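Local coordinates for T-lymphoma invasion and metastasis-inducing protein 1 (Homo sapiens, PDB 4K2P) that is probably a Rac guanine-nucleotide exchange factor whose PH-CC-Ex region, the part crystallised here, is linked to phosphoinositide and protein-protein binding, Par-3 among its partners, at residues R34-Y39 with A98-T103; V71-V76 with R196-S201. The protein carries 5 engineered substitutions. All coordinates share one frame; numbering follows the deposited sequence.

Overall arrangement
The chain begins with the antiparallel strands of the PH domain, and residues 34-39 lead into strand 37-44. Contact 1 brings this segment to residues 98-103, in the last strand before helix 106-128, and so closes a loop of 58 residues that contains strands but no helix. Residues 71-76 fall inside that loop. Their partner, residues 196-201, lies far beyond it near the end of the long helix 168-203, so the loops of the two contacts cross. Contact 1 therefore works within the PH domain, across its curved sheet, whereas contact 2 fastens that sheet to the CC-Ex helices. Their centres are about 20 Å apart, with no direct touch.

Contact 1: residues R34-Y39 with A98-T103; sequences RKWKHY and AFLFQT
Trp36 reaches residues 98-103 with the far end of its six-membered ring, where CH2 lies 3.6 Å from CB of Leu100. The neighbouring ring atom CZ3 passes along the strand backbone, 3.8 Å from O of Leu100 and 3.9 Å from N of Gln102. Beyond that it approaches the aliphatic root of the glutamine side chain, at 4.2 Å from CB of Gln102. The indole meets this surface obliquely, and the nearest CA atoms, those of Trp36 and Phe101, are still 8.8 Å apart. CB of Trp36 already points to strand 98-102, and chi1 of -66°, with CG anti to the carbonyl carbon, carries the six-membered ring on to it.

Strand 10-23 pairs with both 37-44 and 98-102 and so connects them; Trp36 touches its Lys17 and Leu100 its Phe19. Phe101 turns away from Trp36 and meets the ring of Phe89. Lys85 borders both Trp36 and Gln102, whose NE2 is held by the carbonyl oxygen of Asp86. No hydrogen bond joins the two segments, so the contact rests on van der Waals and apolar packing: a tryptophan just ahead of strand 37-44 packs on strand 98-102, with which 37-44 is not paired.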
ATOM      1  N   ARG A  34      15.734  -2.476  15.313  1.00 45.00           N
ATOM      2  CA  ARG A  34      15.973  -1.107  15.766  1.00 47.41           C
ATOM      3  C   ARG A  34      14.913  -0.616  16.738  1.00 44.28           C
ATOM      4  O   ARG A  34      13.853  -1.221  16.888  1.00 43.60           O
ATOM      5  CB  ARG A  34      16.018  -0.151  14.582  1.00 49.12           C
ATOM      6  CG  ARG A  34      14.643   0.129  13.989  1.00 47.25           C
ATOM      7  CD  ARG A  34      14.751   1.002  12.768  1.00 47.34           C
ATOM      8  NE  ARG A  34      15.557   0.373  11.729  1.00 50.10           N
ATOM      9  CZ  ARG A  34      16.006   1.012  10.656  1.00 51.30           C
ATOM     10  NH1 ARG A  34      15.731   2.301  10.490  1.00 49.84           N
ATOM     11  NH2 ARG A  34      16.732   0.366   9.753  1.00 54.10           N
ATOM     12  N   LYS A  35      15.195   0.516  17.371  1.00 43.55           N
ATOM     13  CA  LYS A  35      14.270   1.080  18.334  1.00 40.32           C
ATOM     14  C   LYS A  35      13.306   2.014  17.620  1.00 35.30           C
ATOM     15  O   LYS A  35      13.565   2.476  16.506  1.00 32.32           O
ATOM     16  CB  LYS A  35      15.011   1.863  19.426  1.00 42.93           C
ATOM     17  CG  LYS A  35      15.970   1.052  20.287  1.00 48.85           C
ATOM     18  CD  LYS A  35      16.417   1.867  21.495  1.00 53.42           C
ATOM     19  CE  LYS A  35      17.171   1.025  22.517  1.00 59.98           C
ATOM     20  NZ  LYS A  35      18.517   0.587  22.051  1.00 64.82           N
ATOM     21  N   TRP A  36      12.175   2.252  18.269  1.00 34.44           N
ATOM     22  CA  TRP A  36      11.236   3.276  17.864  1.00 30.83           C
ATOM     23  C   TRP A  36      11.874   4.635  18.131  1.00 30.35           C
ATOM     24  O   TRP A  36      12.698   4.760  19.037  1.00 27.09           O
ATOM     25  CB  TRP A  36       9.929   3.138  18.639  1.00 32.01           C
ATOM     26  CG  TRP A  36       9.161   1.884  18.346  1.00 31.48           C
ATOM     27  CD1 TRP A  36       9.340   0.656  18.918  1.00 34.71           C
ATOM     28  CD2 TRP A  36       8.052   1.750  17.451  1.00 29.15           C
ATOM     29  NE1 TRP A  36       8.430  -0.241  18.409  1.00 34.06           N
ATOM     30  CE2 TRP A  36       7.623   0.409  17.511  1.00 31.66           C
ATOM     31  CE3 TRP A  36       7.383   2.634  16.597  1.00 26.00           C
ATOM     32  CZ2 TRP A  36       6.563  -0.070  16.751  1.00 31.34           C
ATOM     33  CZ3 TRP A  36       6.333   2.159  15.844  1.00 25.29           C
ATOM     34  CH2 TRP A  36       5.932   0.820  15.923  1.00 28.56           C
ATOM     35  N   LYS A  37      11.515   5.635  17.327  1.00 31.33           N
ATOM     36  CA  LYS A  37      11.937   7.023  17.551  1.00 34.76           C
ATOM     37  C   LYS A  37      10.705   7.917  17.464  1.00 30.03           C
ATOM     38  O   LYS A  37       9.825   7.670  16.651  1.00 28.58           O
ATOM     39  CB  LYS A  37      12.977   7.464  16.518  1.00 41.03           C
ATOM     40  CG  LYS A  37      14.392   6.966  16.785  1.00 51.01           C
ATOM     41  CD  LYS A  37      15.385   7.483  15.740  1.00 59.38           C
ATOM     42  CE  LYS A  37      15.634   8.989  15.854  1.00 64.11           C
ATOM     43  NZ  LYS A  37      16.509   9.333  17.013  1.00 68.61           N
ATOM     44  N   HIS A  38      10.629   8.950  18.294  1.00 29.66           N
ATOM     45  CA  HIS A  38       9.468   9.832  18.257  1.00 26.73           C
ATOM     46  C   HIS A  38       9.713  11.043  17.353  1.00 24.43           C
ATOM     47  O   HIS A  38      10.807  11.597  17.289  1.00 24.97           O
ATOM     48  CB  HIS A  38       9.078  10.272  19.677  1.00 26.34           C
ATOM     49  CG  HIS A  38       9.914  11.377  20.237  1.00 25.24           C
ATOM     50  ND1 HIS A  38      11.261  11.241  20.494  1.00 27.24           N
ATOM     51  CD2 HIS A  38       9.583  12.632  20.626  1.00 23.34           C
ATOM     52  CE1 HIS A  38      11.728  12.373  20.992  1.00 27.85           C
ATOM     53  NE2 HIS A  38      10.729  13.233  21.080  1.00 25.29           N
ATOM     54  N   TYR A  39       8.664  11.434  16.649  1.00 21.23           N
ATOM     55  CA  TYR A  39       8.683  12.606  15.796  1.00 22.06           C
ATOM     56  C   TYR A  39       7.362  13.330  15.913  1.00 21.38           C
ATOM     57  O   TYR A  39       6.345  12.728  16.230  1.00 24.11           O
ATOM     58  CB  TYR A  39       8.892  12.232  14.331  1.00 21.29           C
ATOM     59  CG  TYR A  39      10.223  11.641  13.982  1.00 24.96           C
ATOM     60  CD1 TYR A  39      11.322  12.451  13.760  1.00 29.62           C
ATOM     61  CD2 TYR A  39      10.375  10.268  13.829  1.00 26.90           C
ATOM     62  CE1 TYR A  39      12.545  11.912  13.415  1.00 33.82           C
ATOM     63  CE2 TYR A  39      11.591   9.722  13.481  1.00 31.30           C
ATOM     64  CZ  TYR A  39      12.672  10.549  13.276  1.00 34.54           C
ATOM     65  OH  TYR A  39      13.889  10.008  12.934  1.00 37.69           O
ATOM     66  N   ALA A  98       7.958   0.512   3.650  1.00 21.53           N
ATOM     67  CA  ALA A  98       6.869   0.576   4.610  1.00 19.59           C
ATOM     68  C   ALA A  98       7.396   1.032   5.971  1.00 18.78           C
ATOM     69  O   ALA A  98       8.567   0.837   6.291  1.00 19.55           O
ATOM     70  CB  ALA A  98       6.162  -0.763   4.725  1.00 20.67           C
ATOM     71  N   PHE A  99       6.509   1.629   6.757  1.00 18.73           N
ATOM     72  CA  PHE A  99       6.860   2.306   7.998  1.00 22.88           C
ATOM     73  C   PHE A  99       5.810   1.975   9.035  1.00 22.05           C
ATOM     74  O   PHE A  99       4.635   1.909   8.718  1.00 22.83           O
ATOM     75  CB  PHE A  99       6.929   3.829   7.794  1.00 24.07           C
ATOM     76  CG  PHE A  99       7.757   4.245   6.617  1.00 26.05           C
ATOM     77  CD1 PHE A  99       7.196   4.303   5.349  1.00 25.46           C
ATOM     78  CD2 PHE A  99       9.092   4.588   6.772  1.00 27.25           C
ATOM     79  CE1 PHE A  99       7.958   4.684   4.250  1.00 26.16           C
ATOM     80  CE2 PHE A  99       9.855   4.970   5.674  1.00 28.15           C
ATOM     81  CZ  PHE A  99       9.284   5.011   4.413  1.00 27.07           C
ATOM     82  N   LEU A 100       6.240   1.727  10.263  1.00 22.64           N
ATOM     83  CA  LEU A 100       5.321   1.577  11.379  1.00 21.68           C
ATOM     84  C   LEU A 100       5.187   2.874  12.180  1.00 19.37           C
ATOM     85  O   LEU A 100       6.154   3.596  12.376  1.00 18.83           O
ATOM     86  CB  LEU A 100       5.786   0.451  12.298  1.00 23.08           C
ATOM     87  CG  LEU A 100       5.803  -0.951  11.677  1.00 26.26           C
ATOM     88  CD1 LEU A 100       6.506  -1.900  12.608  1.00 27.49           C
ATOM     89  CD2 LEU A 100       4.393  -1.443  11.382  1.00 27.35           C
ATOM     90  N   PHE A 101       3.978   3.110  12.668  1.00 18.69           N
ATOM     91  CA  PHE A 101       3.641   4.272  13.469  1.00 19.87           C
ATOM     92  C   PHE A 101       2.826   3.816  14.677  1.00 22.28           C
ATOM     93  O   PHE A 101       1.976   2.941  14.538  1.00 23.72           O
ATOM     94  CB  PHE A 101       2.823   5.283  12.670  1.00 21.34           C
ATOM     95  CG  PHE A 101       3.488   5.778  11.427  1.00 23.08           C
ATOM     96  CD1 PHE A 101       4.314   6.896  11.454  1.00 23.08           C
ATOM     97  CD2 PHE A 101       3.253   5.158  10.216  1.00 23.01           C
ATOM     98  CE1 PHE A 101       4.907   7.366  10.296  1.00 25.07           C
ATOM     99  CE2 PHE A 101       3.841   5.626   9.055  1.00 25.10           C
ATOM    100  CZ  PHE A 101       4.670   6.731   9.094  1.00 24.87           C
ATOM    101  N   GLN A 102       3.083   4.397  15.849  1.00 21.41           N
ATOM    102  CA  GLN A 102       2.261   4.146  17.029  1.00 22.33           C
ATOM    103  C   GLN A 102       1.649   5.455  17.525  1.00 23.93           C
ATOM    104  O   GLN A 102       2.357   6.450  17.733  1.00 23.44           O
ATOM    105  CB  GLN A 102       3.071   3.497  18.154  1.00 24.43           C
ATOM    106  CG  GLN A 102       2.216   3.085  19.377  1.00 27.21           C
ATOM    107  CD  GLN A 102       3.043   2.741  20.607  1.00 32.17           C
ATOM    108  OE1 GLN A 102       4.162   3.224  20.774  1.00 32.90           O
ATOM    109  NE2 GLN A 102       2.487   1.906  21.479  1.00 34.97           N
ATOM    110  N   THR A 103       0.332   5.437  17.703  1.00 25.21           N
ATOM    111  CA  THR A 103      -0.408   6.557  18.261  1.00 29.06           C
ATOM    112  C   THR A 103      -1.023   6.143  19.623  1.00 28.14           C
ATOM    113  O   THR A 103      -0.590   5.156  20.229  1.00 30.06           O
ATOM    114  CB  THR A 103      -1.478   7.037  17.252  1.00 28.24           C
ATOM    115  OG1 THR A 103      -2.102   8.240  17.718  1.00 27.79           O
ATOM    116  CG2 THR A 103      -2.522   5.960  17.009  1.00 32.42           C
TER

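Contact 2: residues V71-V76 with R196-S201; sequences VENSIV and RCYLAS
The hydroxyl of Tyr198 has two hydrogen-bond partners: it donates to O of Ser74 at an OH to O distance of 2.9 Å, and it is hydrogen-bonded to NH1 of Arg194, one turn earlier on the same helix. The bond to Ser74 is well formed. The hydroxyl lies in the carbonyl plane, on a lone pair, at 135° to the C=O bond, and the carbonyl oxygen in turn sits in the plane of the phenol ring at its edge, 3.4 Å from CE1 of Tyr198. The hydroxyl also presses against the backbone of the preceding residue, with OH of Tyr198 3.1 Å from CA of Asn73.

The receiving surface is a type II turn from Val71 to Ser74 that leads into strand 75-78. Its backbone closure, from N of Ser74 to O of Val71, is weak at 3.3 Å, but OG of Ser74 donates to the same O of Val71 at 2.8 Å, from above the carbonyl plane. Arg194 also reaches OD1 of Asn73 in a weak hydrogen bond, and so touches both partners.

On the helix side, chi1 of -63° sets CG of Tyr198 beside the backbone N and swings the ring out past Cys120 of helix 106-128 and Leu137 of helix 133-161 to the turn. His117 of helix 106-128 adds a second bridge, bonding to N of Val76 and to OG of Ser201. A buried tyrosine hydroxyl thus satisfies a turn carbonyl; with Arg194 and His117 it links helix 168-203 to the turn and strand of the PH domain, a directional bond consistent with a defined orientation between the two parts.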
ATOM      1  N   VAL A  71       3.965   9.912   0.093  1.00 28.94           N
ATOM      2  CA  VAL A  71       2.963   8.885   0.369  1.00 27.34           C
ATOM      3  C   VAL A  71       1.852   8.817  -0.672  1.00 28.79           C
ATOM      4  O   VAL A  71       0.812   8.215  -0.410  1.00 29.73           O
ATOM      5  CB  VAL A  71       2.309   9.098   1.761  1.00 29.32           C
ATOM      6  CG1 VAL A  71       3.377   9.107   2.842  1.00 29.48           C
ATOM      7  CG2 VAL A  71       1.501  10.373   1.808  1.00 28.23           C
ATOM      8  N   GLU A  72       2.070   9.403  -1.848  1.00 28.86           N
ATOM      9  CA  GLU A  72       1.123   9.238  -2.951  1.00 30.93           C
ATOM     10  C   GLU A  72       0.966   7.750  -3.230  1.00 27.63           C
ATOM     11  O   GLU A  72       1.943   7.014  -3.205  1.00 26.39           O
ATOM     12  CB  GLU A  72       1.586   9.962  -4.226  1.00 37.24           C
ATOM     13  CG  GLU A  72       1.005  11.358  -4.403  1.00 43.98           C
ATOM     14  CD  GLU A  72       1.382  12.024  -5.728  1.00 48.40           C
ATOM     15  OE1 GLU A  72       1.471  11.335  -6.767  1.00 45.98           O
ATOM     16  OE2 GLU A  72       1.591  13.255  -5.724  1.00 54.26           O
ATOM     17  N   ASN A  73      -0.268   7.313  -3.440  1.00 27.48           N
ATOM     18  CA  ASN A  73      -0.572   5.930  -3.817  1.00 29.28           C
ATOM     19  C   ASN A  73      -0.106   4.917  -2.769  1.00 27.06           C
ATOM     20  O   ASN A  73       0.309   3.809  -3.096  1.00 27.94           O
ATOM     21  CB  ASN A  73       0.033   5.603  -5.189  1.00 30.36           C
ATOM     22  CG  ASN A  73      -0.618   6.391  -6.312  1.00 33.08           C
ATOM     23  OD1 ASN A  73      -1.843   6.484  -6.393  1.00 34.72           O
ATOM     24  ND2 ASN A  73       0.197   6.959  -7.185  1.00 32.99           N
ATOM     25  N   SER A  74      -0.213   5.305  -1.503  1.00 24.82           N
ATOM     26  CA  SER A  74       0.116   4.435  -0.382  1.00 23.84           C
ATOM     27  C   SER A  74      -1.098   3.656   0.123  1.00 23.43           C
ATOM     28  O   SER A  74      -2.236   3.930  -0.254  1.00 25.44           O
ATOM     29  CB  SER A  74       0.696   5.254   0.770  1.00 24.83           C
ATOM     30  OG  SER A  74       1.961   5.777   0.430  1.00 28.46           O
ATOM     31  N   ILE A  75      -0.837   2.670   0.970  1.00 21.41           N
ATOM     32  CA  ILE A  75      -1.873   2.014   1.746  1.00 25.39           C
ATOM     33  C   ILE A  75      -1.483   2.124   3.214  1.00 19.68           C
ATOM     34  O   ILE A  75      -0.322   1.994   3.565  1.00 20.18           O
ATOM     35  CB  ILE A  75      -2.047   0.525   1.358  1.00 27.84           C
ATOM     36  CG1 ILE A  75      -2.594   0.394  -0.066  1.00 35.39           C
ATOM     37  CG2 ILE A  75      -2.995  -0.180   2.328  1.00 31.87           C
ATOM     38  CD1 ILE A  75      -2.538  -1.036  -0.631  1.00 36.88           C
ATOM     39  N   VAL A  76      -2.467   2.333   4.073  1.00 21.43           N
ATOM     40  CA  VAL A  76      -2.243   2.355   5.501  1.00 20.78           C
ATOM     41  C   VAL A  76      -3.172   1.300   6.083  1.00 22.42           C
ATOM     42  O   VAL A  76      -4.333   1.205   5.685  1.00 22.58           O
ATOM     43  CB  VAL A  76      -2.513   3.735   6.136  1.00 23.35           C
ATOM     44  CG1 VAL A  76      -2.005   3.762   7.568  1.00 21.79           C
ATOM     45  CG2 VAL A  76      -1.848   4.843   5.332  1.00 25.28           C
ATOM     46  N   ARG A 196     -10.374   1.099  -2.909  1.00 28.21           N
ATOM     47  CA  ARG A 196     -11.469   0.856  -1.980  1.00 29.18           C
ATOM     48  C   ARG A 196     -11.143   1.406  -0.594  1.00 29.59           C
ATOM     49  O   ARG A 196     -12.038   1.776   0.164  1.00 30.76           O
ATOM     50  CB  ARG A 196     -11.786  -0.632  -1.902  1.00 29.05           C
ATOM     51  CG  ARG A 196     -12.640  -1.114  -3.051  1.00 31.03           C
ATOM     52  CD  ARG A 196     -12.883  -2.605  -2.992  1.00 34.21           C
ATOM     53  NE  ARG A 196     -13.775  -3.023  -4.069  1.00 40.50           N
ATOM     54  CZ  ARG A 196     -13.814  -4.242  -4.593  1.00 43.57           C
ATOM     55  NH1 ARG A 196     -12.989  -5.188  -4.161  1.00 43.15           N
ATOM     56  NH2 ARG A 196     -14.677  -4.510  -5.563  1.00 46.15           N
ATOM     57  N   CYS A 197      -9.862   1.455  -0.262  1.00 26.78           N
ATOM     58  CA  CYS A 197      -9.448   2.072   0.984  1.00 27.69           C
ATOM     59  C   CYS A 197      -9.697   3.572   0.917  1.00 29.05           C
ATOM     60  O   CYS A 197     -10.208   4.171   1.869  1.00 31.08           O
ATOM     61  CB  CYS A 197      -7.973   1.799   1.272  1.00 27.58           C
ATOM     62  SG  CYS A 197      -7.625   0.162   1.921  1.00 29.34           S
ATOM     63  N   TYR A 198      -9.326   4.177  -0.209  1.00 28.50           N
ATOM     64  CA  TYR A 198      -9.483   5.622  -0.399  1.00 29.42           C
ATOM     65  C   TYR A 198     -10.947   6.007  -0.348  1.00 30.74           C
ATOM     66  O   TYR A 198     -11.334   6.993   0.277  1.00 31.64           O
ATOM     67  CB  TYR A 198      -8.902   6.066  -1.740  1.00 29.95           C
ATOM     68  CG  TYR A 198      -7.420   5.854  -1.911  1.00 29.05           C
ATOM     69  CD1 TYR A 198      -6.615   5.416  -0.859  1.00 27.45           C
ATOM     70  CD2 TYR A 198      -6.822   6.095  -3.134  1.00 28.98           C
ATOM     71  CE1 TYR A 198      -5.254   5.232  -1.037  1.00 26.78           C
ATOM     72  CE2 TYR A 198      -5.483   5.917  -3.320  1.00 29.02           C
ATOM     73  CZ  TYR A 198      -4.698   5.478  -2.276  1.00 26.90           C
ATOM     74  OH  TYR A 198      -3.354   5.313  -2.498  1.00 26.57           O
ATOM     75  N   LEU A 199     -11.765   5.211  -1.021  1.00 30.73           N
ATOM     76  CA  LEU A 199     -13.186   5.488  -1.118  1.00 34.89           C
ATOM     77  C   LEU A 199     -13.832   5.359   0.249  1.00 36.15           C
ATOM     78  O   LEU A 199     -14.677   6.165   0.618  1.00 36.25           O
ATOM     79  CB  LEU A 199     -13.860   4.542  -2.113  1.00 35.91           C
ATOM     80  CG  LEU A 199     -15.358   4.769  -2.325  1.00 41.61           C
ATOM     81  CD1 LEU A 199     -15.641   6.171  -2.854  1.00 47.81           C
ATOM     82  CD2 LEU A 199     -15.922   3.727  -3.263  1.00 40.28           C
ATOM     83  N   ALA A 200     -13.429   4.335   0.996  1.00 36.57           N
ATOM     84  CA  ALA A 200     -13.996   4.087   2.315  1.00 40.11           C
ATOM     85  C   ALA A 200     -13.665   5.242   3.250  1.00 40.74           C
ATOM     86  O   ALA A 200     -14.486   5.660   4.067  1.00 42.17           O
ATOM     87  CB  ALA A 200     -13.477   2.781   2.875  1.00 40.67           C
ATOM     88  N   SER A 201     -12.455   5.766   3.110  1.00 38.07           N
ATOM     89  CA  SER A 201     -11.989   6.837   3.966  1.00 40.32           C
ATOM     90  C   SER A 201     -12.771   8.122   3.702  1.00 38.97           C
ATOM     91  O   SER A 201     -13.026   8.886   4.628  1.00 39.88           O
ATOM     92  CB  SER A 201     -10.487   7.049   3.772  1.00 44.72           C
ATOM     93  OG  SER A 201      -9.754   5.990   4.382  1.00 46.40           O
TER